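Local coordinates for protein alternansucrase (Leuconostoc mesenteroides, PDB 6HVG) that belongs to glycoside hydrolase family 70, with a calcium-bearing domain of the TIM-barrel type accompanied on both sides in sequence by cell-wall-binding-type repeats, at residues A[597-602]-A[1116-1121]; A[1084-1089]-A[1153-1158]; A[1112-1117]-A[1200-1205]. One frame throughout, in Å; residues are numbered along the deposited sequence.

Interaction 1: residues A[597-602]-A[1116-1121]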
loop_
_atom_site.group_PDB
_atom_site.type_symbol
_atom_site.label_atom_id
_atom_site.label_comp_id
_atom_site.label_asym_id
_atom_site.label_seq_id
_atom_site.Cartn_x
_atom_site.Cartn_y
_atom_site.Cartn_z
ATOM N N LEU A 597 26.121 -1.296 -12.116
ATOM C CA LEU A 597 26.007 -0.057 -12.893
ATOM C C LEU A 597 26.968 -0.042 -14.053
ATOM O O LEU A 597 26.609 0.373 -15.140
ATOM C CB LEU A 597 26.268 1.153 -12.017
ATOM C CG LEU A 597 26.237 2.510 -12.700
ATOM C CD1 LEU A 597 24.877 2.785 -13.333
ATOM C CD2 LEU A 597 26.605 3.576 -11.686
ATOM N N HIS A 598 28.192 -0.485 -13.832
ATOM C CA HIS A 598 29.165 -0.585 -14.914
ATOM C C HIS A 598 28.649 -1.557 -15.941
ATOM O O HIS A 598 28.688 -1.277 -17.139
ATOM C CB HIS A 598 30.504 -1.058 -14.381
ATOM C CG HIS A 598 31.559 -1.205 -15.428
ATOM N ND1 HIS A 598 32.372 -0.161 -15.819
ATOM C CD2 HIS A 598 31.974 -2.289 -16.121
ATOM C CE1 HIS A 598 33.228 -0.592 -16.725
ATOM N NE2 HIS A 598 33.010 -1.881 -16.924
ATOM N N TYR A 599 28.145 -2.694 -15.469
ATOM C CA TYR A 599 27.638 -3.747 -16.346
ATOM C C TYR A 599 26.538 -3.236 -17.274
ATOM O O TYR A 599 26.502 -3.606 -18.449
ATOM C CB TYR A 599 27.141 -4.915 -15.512
ATOM C CG TYR A 599 26.401 -6.003 -16.245
ATOM C CD1 TYR A 599 27.077 -7.036 -16.850
ATOM C CD2 TYR A 599 25.020 -6.027 -16.278
ATOM C CE1 TYR A 599 26.398 -8.073 -17.467
ATOM C CE2 TYR A 599 24.330 -7.057 -16.887
ATOM C CZ TYR A 599 25.023 -8.076 -17.476
ATOM O OH TYR A 599 24.355 -9.109 -18.104
ATOM N N LEU A 600 25.668 -2.371 -16.766
ATOM C CA LEU A 600 24.585 -1.827 -17.590
ATOM C C LEU A 600 25.109 -0.805 -18.594
ATOM O O LEU A 600 24.710 -0.824 -19.758
ATOM C CB LEU A 600 23.482 -1.212 -16.718
ATOM C CG LEU A 600 22.733 -2.202 -15.819
ATOM C CD1 LEU A 600 21.993 -1.487 -14.714
ATOM C CD2 LEU A 600 21.771 -3.092 -16.603
ATOM N N MET A 601 26.010 0.073 -18.154
ATOM C CA MET A 601 26.571 1.113 -19.029
ATOM C C MET A 601 27.569 0.556 -20.040
ATOM O O MET A 601 27.926 1.242 -20.987
ATOM C CB MET A 601 27.252 2.210 -18.215
ATOM C CG MET A 601 26.352 2.965 -17.246
ATOM S SD MET A 601 25.014 3.860 -18.048
ATOM C CE MET A 601 23.721 2.647 -17.791
ATOM N N ASN A 602 28.011 -0.680 -19.837
ATOM C CA ASN A 602 28.797 -1.400 -20.839
ATOM C C ASN A 602 28.133 -2.707 -21.264
ATOM O O ASN A 602 28.832 -3.673 -21.574
ATOM C CB ASN A 602 30.196 -1.668 -20.273
ATOM C CG ASN A 602 30.966 -0.394 -20.024
ATOM O OD1 ASN A 602 31.672 0.105 -20.909
ATOM N ND2 ASN A 602 30.811 0.159 -18.829
ATOM N N TYR A 1116 21.511 -9.606 -13.318
ATOM C CA TYR A 1116 22.336 -9.554 -14.500
ATOM C C TYR A 1116 21.766 -10.319 -15.698
ATOM O O TYR A 1116 22.329 -10.237 -16.796
ATOM C CB TYR A 1116 23.715 -10.091 -14.180
ATOM C CG TYR A 1116 24.521 -9.208 -13.269
ATOM C CD1 TYR A 1116 24.362 -9.277 -11.900
ATOM C CD2 TYR A 1116 25.482 -8.345 -13.780
ATOM C CE1 TYR A 1116 25.111 -8.485 -11.052
ATOM C CE2 TYR A 1116 26.245 -7.552 -12.945
ATOM C CZ TYR A 1116 26.052 -7.628 -11.577
ATOM O OH TYR A 1116 26.802 -6.827 -10.753
ATOM N N ASP A 1117 20.682 -11.072 -15.502
ATOM C CA ASP A 1117 20.023 -11.789 -16.597
ATOM C C ASP A 1117 19.029 -10.855 -17.275
ATOM O O ASP A 1117 17.937 -10.598 -16.754
ATOM C CB ASP A 1117 19.300 -13.016 -16.058
ATOM C CG ASP A 1117 18.765 -13.920 -17.143
ATOM O OD1 ASP A 1117 18.689 -13.495 -18.295
ATOM O OD2 ASP A 1117 18.385 -15.068 -16.841
ATOM N N LEU A 1118 19.401 -10.358 -18.457
ATOM C CA LEU A 1118 18.551 -9.450 -19.237
ATOM C C LEU A 1118 17.904 -10.137 -20.469
ATOM O O LEU A 1118 17.465 -9.472 -21.411
ATOM C CB LEU A 1118 19.370 -8.237 -19.660
ATOM C CG LEU A 1118 19.596 -7.193 -18.537
ATOM C CD1 LEU A 1118 20.721 -7.587 -17.595
ATOM C CD2 LEU A 1118 19.866 -5.808 -19.105
ATOM N N GLY A 1119 17.814 -11.463 -20.425
ATOM C CA GLY A 1119 17.141 -12.227 -21.463
ATOM C C GLY A 1119 18.005 -13.289 -22.132
ATOM O O GLY A 1119 17.720 -13.687 -23.257
ATOM N N PHE A 1120 19.004 -13.809 -21.414
ATOM C CA PHE A 1120 19.884 -14.817 -21.989
ATOM C C PHE A 1120 19.188 -16.152 -22.157
ATOM O O PHE A 1120 18.191 -16.429 -21.502
ATOM C CB PHE A 1120 21.130 -15.024 -21.138
ATOM C CG PHE A 1120 22.005 -13.807 -21.026
ATOM C CD1 PHE A 1120 22.020 -13.067 -19.865
ATOM C CD2 PHE A 1120 22.823 -13.406 -22.080
ATOM C CE1 PHE A 1120 22.829 -11.955 -19.742
ATOM C CE2 PHE A 1120 23.639 -12.289 -21.965
ATOM C CZ PHE A 1120 23.632 -11.557 -20.793
ATOM N N ASN A 1121 19.730 -16.973 -23.047
ATOM C CA ASN A 1121 19.216 -18.310 -23.274
ATOM C C ASN A 1121 19.389 -19.220 -22.044
ATOM O O ASN A 1121 20.296 -19.024 -21.231
ATOM C CB ASN A 1121 19.925 -18.943 -24.477
ATOM C CG ASN A 1121 19.586 -18.271 -25.806
ATOM O OD1 ASN A 1121 18.723 -17.387 -25.894
ATOM N ND2 ASN A 1121 20.256 -18.719 -26.848
#

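Interaction 2: residues A[1084-1089]-A[1153-1158]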
loop_
_atom_site.group_PDB
_atom_site.type_symbol
_atom_site.label_atom_id
_atom_site.label_comp_id
_atom_site.label_asym_id
_atom_site.label_seq_id
_atom_site.Cartn_x
_atom_site.Cartn_y
_atom_site.Cartn_z
ATOM N N LEU A 1084 13.867 2.868 -21.490
ATOM C CA LEU A 1084 13.401 1.484 -21.655
ATOM C C LEU A 1084 13.005 0.915 -20.307
ATOM O O LEU A 1084 13.594 1.259 -19.293
ATOM C CB LEU A 1084 14.511 0.609 -22.246
ATOM C CG LEU A 1084 14.912 0.889 -23.689
ATOM C CD1 LEU A 1084 16.393 0.742 -23.882
ATOM C CD2 LEU A 1084 14.181 -0.020 -24.656
ATOM N N ALA A 1085 12.047 0.002 -20.315
ATOM C CA ALA A 1085 11.665 -0.725 -19.120
ATOM C C ALA A 1085 12.882 -1.431 -18.513
ATOM O O ALA A 1085 13.901 -1.613 -19.195
ATOM C CB ALA A 1085 10.599 -1.744 -19.449
ATOM N N PRO A 1086 12.798 -1.794 -17.218
ATOM C CA PRO A 1086 13.852 -2.592 -16.602
ATOM C C PRO A 1086 13.900 -3.962 -17.242
ATOM O O PRO A 1086 12.868 -4.643 -17.330
ATOM C CB PRO A 1086 13.409 -2.704 -15.149
ATOM C CG PRO A 1086 11.929 -2.490 -15.193
ATOM C CD PRO A 1086 11.751 -1.447 -16.250
ATOM N N GLN A 1087 15.088 -4.359 -17.694
ATOM C CA GLN A 1087 15.229 -5.528 -18.566
ATOM C C GLN A 1087 15.533 -6.824 -17.828
ATOM O O GLN A 1087 15.866 -7.846 -18.456
ATOM C CB GLN A 1087 16.333 -5.272 -19.578
ATOM C CG GLN A 1087 16.056 -4.092 -20.483
ATOM C CD GLN A 1087 14.861 -4.331 -21.356
ATOM O OE1 GLN A 1087 14.797 -5.342 -22.043
ATOM N NE2 GLN A 1087 13.909 -3.401 -21.342
ATOM N N TYR A 1088 15.364 -6.814 -16.509
ATOM C CA TYR A 1088 15.839 -7.918 -15.668
ATOM C C TYR A 1088 14.812 -9.038 -15.681
ATOM O O TYR A 1088 13.623 -8.787 -15.818
ATOM C CB TYR A 1088 16.108 -7.389 -14.276
ATOM C CG TYR A 1088 16.815 -6.054 -14.363
ATOM C CD1 TYR A 1088 18.130 -5.977 -14.785
ATOM C CD2 TYR A 1088 16.151 -4.863 -14.088
ATOM C CE1 TYR A 1088 18.769 -4.769 -14.901
ATOM C CE2 TYR A 1088 16.796 -3.653 -14.192
ATOM C CZ TYR A 1088 18.107 -3.616 -14.607
ATOM O OH TYR A 1088 18.774 -2.423 -14.752
ATOM N N ARG A 1089 15.267 -10.275 -15.582
ATOM C CA ARG A 1089 14.351 -11.422 -15.671
ATOM C C ARG A 1089 13.352 -11.450 -14.518
ATOM O O ARG A 1089 13.754 -11.453 -13.344
ATOM C CB ARG A 1089 15.103 -12.752 -15.679
ATOM C CG ARG A 1089 14.144 -13.933 -15.696
ATOM C CD ARG A 1089 14.816 -15.226 -16.069
ATOM N NE ARG A 1089 15.717 -15.083 -17.210
ATOM C CZ ARG A 1089 15.331 -14.898 -18.471
ATOM N NH1 ARG A 1089 14.044 -14.828 -18.799
ATOM N NH2 ARG A 1089 16.241 -14.818 -19.423
ATOM N N ILE A 1153 18.192 4.634 -21.825
ATOM C CA ILE A 1153 18.243 4.716 -20.360
ATOM C C ILE A 1153 18.013 3.354 -19.731
ATOM O O ILE A 1153 17.032 2.673 -20.030
ATOM C CB ILE A 1153 17.216 5.727 -19.807
ATOM C CG1 ILE A 1153 17.710 7.149 -20.018
ATOM C CG2 ILE A 1153 17.001 5.531 -18.333
ATOM C CD1 ILE A 1153 16.599 8.169 -19.913
ATOM N N ALA A 1154 18.923 2.983 -18.845
ATOM C CA ALA A 1154 18.815 1.760 -18.061
ATOM C C ALA A 1154 18.100 2.045 -16.756
ATOM O O ALA A 1154 18.444 2.992 -16.078
ATOM C CB ALA A 1154 20.211 1.226 -17.760
ATOM N N ASP A 1155 17.118 1.227 -16.397
ATOM C CA ASP A 1155 16.460 1.356 -15.090
ATOM C C ASP A 1155 17.331 0.680 -14.030
ATOM O O ASP A 1155 17.464 -0.533 -14.010
ATOM C CB ASP A 1155 15.048 0.742 -15.103
ATOM C CG ASP A 1155 14.036 1.578 -14.323
ATOM O OD1 ASP A 1155 14.396 2.150 -13.293
ATOM O OD2 ASP A 1155 12.872 1.675 -14.736
ATOM N N TRP A 1156 17.943 1.483 -13.171
ATOM C CA TRP A 1156 18.811 0.988 -12.092
ATOM C C TRP A 1156 17.960 0.795 -10.829
ATOM O O TRP A 1156 17.427 1.765 -10.255
ATOM C CB TRP A 1156 19.914 2.013 -11.842
ATOM C CG TRP A 1156 21.097 1.565 -11.084
ATOM C CD1 TRP A 1156 21.775 0.400 -11.243
ATOM C CD2 TRP A 1156 21.808 2.312 -10.075
ATOM N NE1 TRP A 1156 22.858 0.359 -10.387
ATOM C CE2 TRP A 1156 22.900 1.526 -9.666
ATOM C CE3 TRP A 1156 21.635 3.566 -9.496
ATOM C CZ2 TRP A 1156 23.817 1.957 -8.705
ATOM C CZ3 TRP A 1156 22.558 3.997 -8.527
ATOM C CH2 TRP A 1156 23.625 3.194 -8.145
ATOM N N VAL A 1157 17.843 -0.462 -10.403
ATOM C CA VAL A 1157 16.897 -0.865 -9.361
ATOM C C VAL A 1157 17.608 -1.487 -8.167
ATOM O O VAL A 1157 17.514 -2.666 -7.945
ATOM C CB VAL A 1157 15.852 -1.843 -9.948
ATOM C CG1 VAL A 1157 14.803 -2.201 -8.908
ATOM C CG2 VAL A 1157 15.182 -1.210 -11.153
ATOM N N PRO A 1158 18.301 -0.680 -7.373
ATOM C CA PRO A 1158 19.094 -1.202 -6.266
ATOM C C PRO A 1158 18.357 -1.535 -4.960
ATOM O O PRO A 1158 18.964 -2.161 -4.086
ATOM C CB PRO A 1158 20.095 -0.067 -6.018
ATOM C CG PRO A 1158 19.349 1.154 -6.377
ATOM C CD PRO A 1158 18.509 0.765 -7.551
HETATM O O HOH W 1 16.806 -1.347 -18.172
#

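Interaction 3: residues A[1112-1117]-A[1200-1205]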
loop_
_atom_site.group_PDB
_atom_site.type_symbol
_atom_site.label_atom_id
_atom_site.label_comp_id
_atom_site.label_asym_id
_atom_site.label_seq_id
_atom_site.Cartn_x
_atom_site.Cartn_y
_atom_site.Cartn_z
ATOM N N PHE A 1112 12.638 -9.047 -9.849
ATOM C CA PHE A 1112 13.555 -9.960 -10.476
ATOM C C PHE A 1112 14.322 -10.804 -9.472
ATOM O O PHE A 1112 14.531 -10.406 -8.344
ATOM C CB PHE A 1112 14.562 -9.183 -11.332
ATOM C CG PHE A 1112 15.119 -7.959 -10.660
ATOM C CD1 PHE A 1112 16.207 -8.061 -9.807
ATOM C CD2 PHE A 1112 14.557 -6.712 -10.900
ATOM C CE1 PHE A 1112 16.709 -6.949 -9.175
ATOM C CE2 PHE A 1112 15.060 -5.583 -10.281
ATOM C CZ PHE A 1112 16.144 -5.705 -9.414
ATOM N N THR A 1113 14.749 -11.979 -9.923
ATOM C CA THR A 1113 15.606 -12.881 -9.156
ATOM C C THR A 1113 17.091 -12.650 -9.446
ATOM O O THR A 1113 17.903 -12.676 -8.535
ATOM C CB THR A 1113 15.296 -14.346 -9.521
ATOM O OG1 THR A 1113 15.228 -14.463 -10.956
ATOM C CG2 THR A 1113 13.967 -14.778 -8.878
ATOM N N ASP A 1114 17.418 -12.414 -10.711
ATOM C CA ASP A 1114 18.796 -12.268 -11.179
ATOM C C ASP A 1114 18.990 -10.888 -11.795
ATOM O O ASP A 1114 18.378 -10.549 -12.812
ATOM C CB ASP A 1114 19.080 -13.345 -12.217
ATOM C CG ASP A 1114 20.557 -13.515 -12.520
ATOM O OD1 ASP A 1114 21.362 -12.615 -12.195
ATOM O OD2 ASP A 1114 20.920 -14.573 -13.052
ATOM N N ARG A 1115 19.832 -10.073 -11.173
ATOM C CA ARG A 1115 19.993 -8.683 -11.629
ATOM C C ARG A 1115 20.726 -8.587 -12.969
ATOM O O ARG A 1115 20.593 -7.582 -13.672
ATOM C CB ARG A 1115 20.748 -7.863 -10.607
ATOM C CG ARG A 1115 20.198 -7.988 -9.207
ATOM C CD ARG A 1115 20.659 -6.880 -8.296
ATOM N NE ARG A 1115 22.094 -6.819 -8.254
ATOM C CZ ARG A 1115 22.759 -5.809 -7.724
ATOM N NH1 ARG A 1115 22.114 -4.791 -7.169
ATOM N NH2 ARG A 1115 24.082 -5.832 -7.744
ATOM N N TYR A 1116 21.511 -9.606 -13.318
ATOM C CA TYR A 1116 22.336 -9.554 -14.500
ATOM C C TYR A 1116 21.766 -10.319 -15.698
ATOM O O TYR A 1116 22.329 -10.237 -16.796
ATOM C CB TYR A 1116 23.715 -10.091 -14.180
ATOM C CG TYR A 1116 24.521 -9.208 -13.269
ATOM C CD1 TYR A 1116 24.362 -9.277 -11.900
ATOM C CD2 TYR A 1116 25.482 -8.345 -13.780
ATOM C CE1 TYR A 1116 25.111 -8.485 -11.052
ATOM C CE2 TYR A 1116 26.245 -7.552 -12.945
ATOM C CZ TYR A 1116 26.052 -7.628 -11.577
ATOM O OH TYR A 1116 26.802 -6.827 -10.753
ATOM N N ASP A 1117 20.682 -11.072 -15.502
ATOM C CA ASP A 1117 20.023 -11.789 -16.597
ATOM C C ASP A 1117 19.029 -10.855 -17.275
ATOM O O ASP A 1117 17.937 -10.598 -16.754
ATOM C CB ASP A 1117 19.300 -13.016 -16.058
ATOM C CG ASP A 1117 18.765 -13.920 -17.143
ATOM O OD1 ASP A 1117 18.689 -13.495 -18.295
ATOM O OD2 ASP A 1117 18.385 -15.068 -16.841
ATOM N N GLY A 1200 23.465 -19.030 -6.573
ATOM C CA GLY A 1200 24.917 -19.128 -6.673
ATOM C C GLY A 1200 25.412 -19.658 -8.007
ATOM O O GLY A 1200 26.620 -19.822 -8.195
ATOM N N VAL A 1201 24.490 -19.942 -8.922
ATOM C CA VAL A 1201 24.837 -20.523 -10.218
ATOM C C VAL A 1201 24.059 -19.783 -11.330
ATOM O O VAL A 1201 23.801 -20.314 -12.400
ATOM C CB VAL A 1201 24.605 -22.063 -10.181
ATOM C CG1 VAL A 1201 23.120 -22.405 -10.153
ATOM C CG2 VAL A 1201 25.308 -22.770 -11.336
ATOM N N ASP A 1202 23.737 -18.520 -11.050
ATOM C CA ASP A 1202 22.952 -17.641 -11.928
ATOM C C ASP A 1202 23.891 -16.589 -12.534
ATOM O O ASP A 1202 25.107 -16.716 -12.388
ATOM C CB ASP A 1202 21.794 -17.006 -11.133
ATOM C CG ASP A 1202 22.264 -16.108 -9.969
ATOM O OD1 ASP A 1202 23.463 -16.120 -9.582
ATOM O OD2 ASP A 1202 21.400 -15.385 -9.423
ATOM N N TYR A 1203 23.358 -15.578 -13.220
ATOM C CA TYR A 1203 24.211 -14.539 -13.819
ATOM C C TYR A 1203 24.792 -13.565 -12.779
ATOM O O TYR A 1203 25.819 -12.937 -13.024
ATOM C CB TYR A 1203 23.499 -13.809 -14.968
ATOM C CG TYR A 1203 23.368 -14.696 -16.194
ATOM C CD1 TYR A 1203 22.226 -15.469 -16.411
ATOM C CD2 TYR A 1203 24.410 -14.800 -17.109
ATOM C CE1 TYR A 1203 22.133 -16.311 -17.498
ATOM C CE2 TYR A 1203 24.324 -15.646 -18.205
ATOM C CZ TYR A 1203 23.190 -16.401 -18.391
ATOM O OH TYR A 1203 23.093 -17.232 -19.478
ATOM N N GLN A 1204 24.175 -13.478 -11.602
ATOM C CA GLN A 1204 24.778 -12.771 -10.462
ATOM C C GLN A 1204 26.086 -13.426 -10.017
ATOM O O GLN A 1204 26.982 -12.747 -9.516
ATOM C CB GLN A 1204 23.796 -12.742 -9.296
ATOM C CG GLN A 1204 24.323 -12.092 -8.027
ATOM C CD GLN A 1204 24.401 -10.581 -8.137
ATOM O OE1 GLN A 1204 23.388 -9.914 -8.380
ATOM N NE2 GLN A 1204 25.603 -10.026 -7.922
ATOM N N ALA A 1205 26.180 -14.746 -10.164
ATOM C CA ALA A 1205 27.411 -15.463 -9.843
ATOM C C ALA A 1205 28.459 -15.273 -10.922
ATOM O O ALA A 1205 29.635 -15.117 -10.620
ATOM C CB ALA A 1205 27.120 -16.938 -9.625
#

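Interaction 1: residues A[597-602]-A[1116-1121]
Tyr599 and Tyr1116 mark the closest backbone approach, CA to CA 8.1 Å, where the last turns of helix 587-601 face an irregular loop; side chains from both segments, and one loop carbonyl, fill the gap. Tyr599 CB is directed at the loop, with CG anti to the backbone N (chi1 171°). Tyr1116 presents an edge to the Tyr599 ring in a T-shaped stack: CD2 of Tyr1116 sits over the ring centre, 3.4 Å from CD2 of Tyr599, planes 66° apart. Leu1118 CD1 lies at the rim of that ring, near its plane, 3.7 Å from Tyr599 CE2. Tyr599 OH gives a weak hydrogen bond of 2.7 Å to Tyr1116 O and meets the ring edge of Phe1120 tip to tip, 3.6 Å from Phe1120 CE1. Leu600 and Leu1118 cross at about a right angle, CD2 to CD2 at 4.2 Å. Asp1117 OD1 accepts from Gly1119 N in an Asx turn and from Phe1120 N, completing an Asx motif; Tyr1116 OH bonds Glu592 and Asn595. This packing seats the loop after helix 1102-1105 on the C-terminal end of helix 587-601 in the barrel-type domain. The patch is buried and mostly apolar, the Tyr599 hydroxyl finding its acceptor in loop backbone.

Interaction 2: residues A[1084-1089]-A[1153-1158]
Tyr1088 reaches out of the loop after strand 1081-1083 toward the end of strand 1151-1156, its ring edge turned to the backbone carbonyl of Asp1155. That oxygen lies near the ring plane, and Tyr1088 OH donates to Asp1155 O; the modelled length of 2.4 Å is very short and not to be pressed at 2.8 Å resolution. Val1157 CG2 touches the same ring obliquely, 4.2 Å from Tyr1088 CE2. Pro1086 and Asp1155 lie side by side and point the same way, Pro1086 CB 3.8 Å from Asp1155 CB, and Pro1086 CD passes 3.6 Å from Asp1155 OD2. The carboxylate itself is held by a salt bridge to Arg619, on the neighbouring strand 617-620. At the start of the contact Leu1084 N makes a weak bond of 3.5 Å to Ile1153 O. One step on, a water takes over, donating to Ala1085 O and accepting from Asp1155 N, both at 3.1 Å. Gln1087 NE2 also bonds Ala1085 O, from above the carbonyl plane. The loop continuing strand 1081-1083 runs beside strand 1151-1156, its parallel neighbour (end-to-end directions 36° apart), direct pairing giving way to water and tyrosine, as at strand ends of family 70's circularly permuted (beta/alpha)8 barrel.

Interaction 3: residues A[1112-1117]-A[1200-1205]
Asp1114 meets the first turn of helix 1203-1207 in a largely buried, polar contact, where the loop between helices 1102-1105 and 1135-1147 comes up against the N-terminal end of that short helix. CG of Asp1114 stands anti to the backbone N (chi1 -166°), and Tyr1203 N donates to Asp1114 OD2 on its syn lone pair, at 2.6 Å. The other oxygen, OD1, takes Tyr1116 N from above the carboxylate plane, an Asx turn that folds the loop. Helix 1203-1207 has its own N-cap in Asp1202, whose OD1 accepts from Ala1205 N at 3.1 Å. The two acids cross obliquely with OD2 of Asp1114 3.7 Å from OD2 of Asp1202; the NH groups and dipole of the helix start probably ease their repulsion. Farther along, the Gln1204 chain bends at chi2 (74°), and its amide plane stands 82° from the Tyr1116 ring. Gln1204 OE1 lies at the ring edge, 3.5 Å from Tyr1116 CE1, and accepts a weak bond from Arg1115 NE. Gln1204 NE2 donates to Ile1240 O and Glu592, while Arg1115 salt-bridges Glu592 and bonds Gln593. Asp1117 CB rests 3.8 Å from Tyr1203 CD1, its carboxylate bound to Arg1089. Tyr1116 CB and Tyr1203 CB add a small apolar touch. The Asp1202 bond is a classical N-cap; Asp1114 adds a loop acceptor for another NH, so the helix N terminus is held by two acids, one its own and one from the barrel-domain loop.

Overall arrangement
From the N terminus, helix 587-601 supplies the first half of interaction 1, which closes on 1116-1121 only after 513 intervening residues. Interaction 2 starts inside that span, at 1084-1089, and ends beyond it at 1153-1158, so the two cross. Interaction 3 begins at 1112-1117, where interaction 1 ends, sharing Tyr1116 and Asp1117; it runs to 1200-1205 and crosses interaction 2 as well. Together the contacts tie helix 587-601 and the short helix 1203-1207 to the loop 1112-1121, which the salt bridge between Arg1089 and Asp1117 joins to the loop after strand 1081-1083, beside strand 1151-1156.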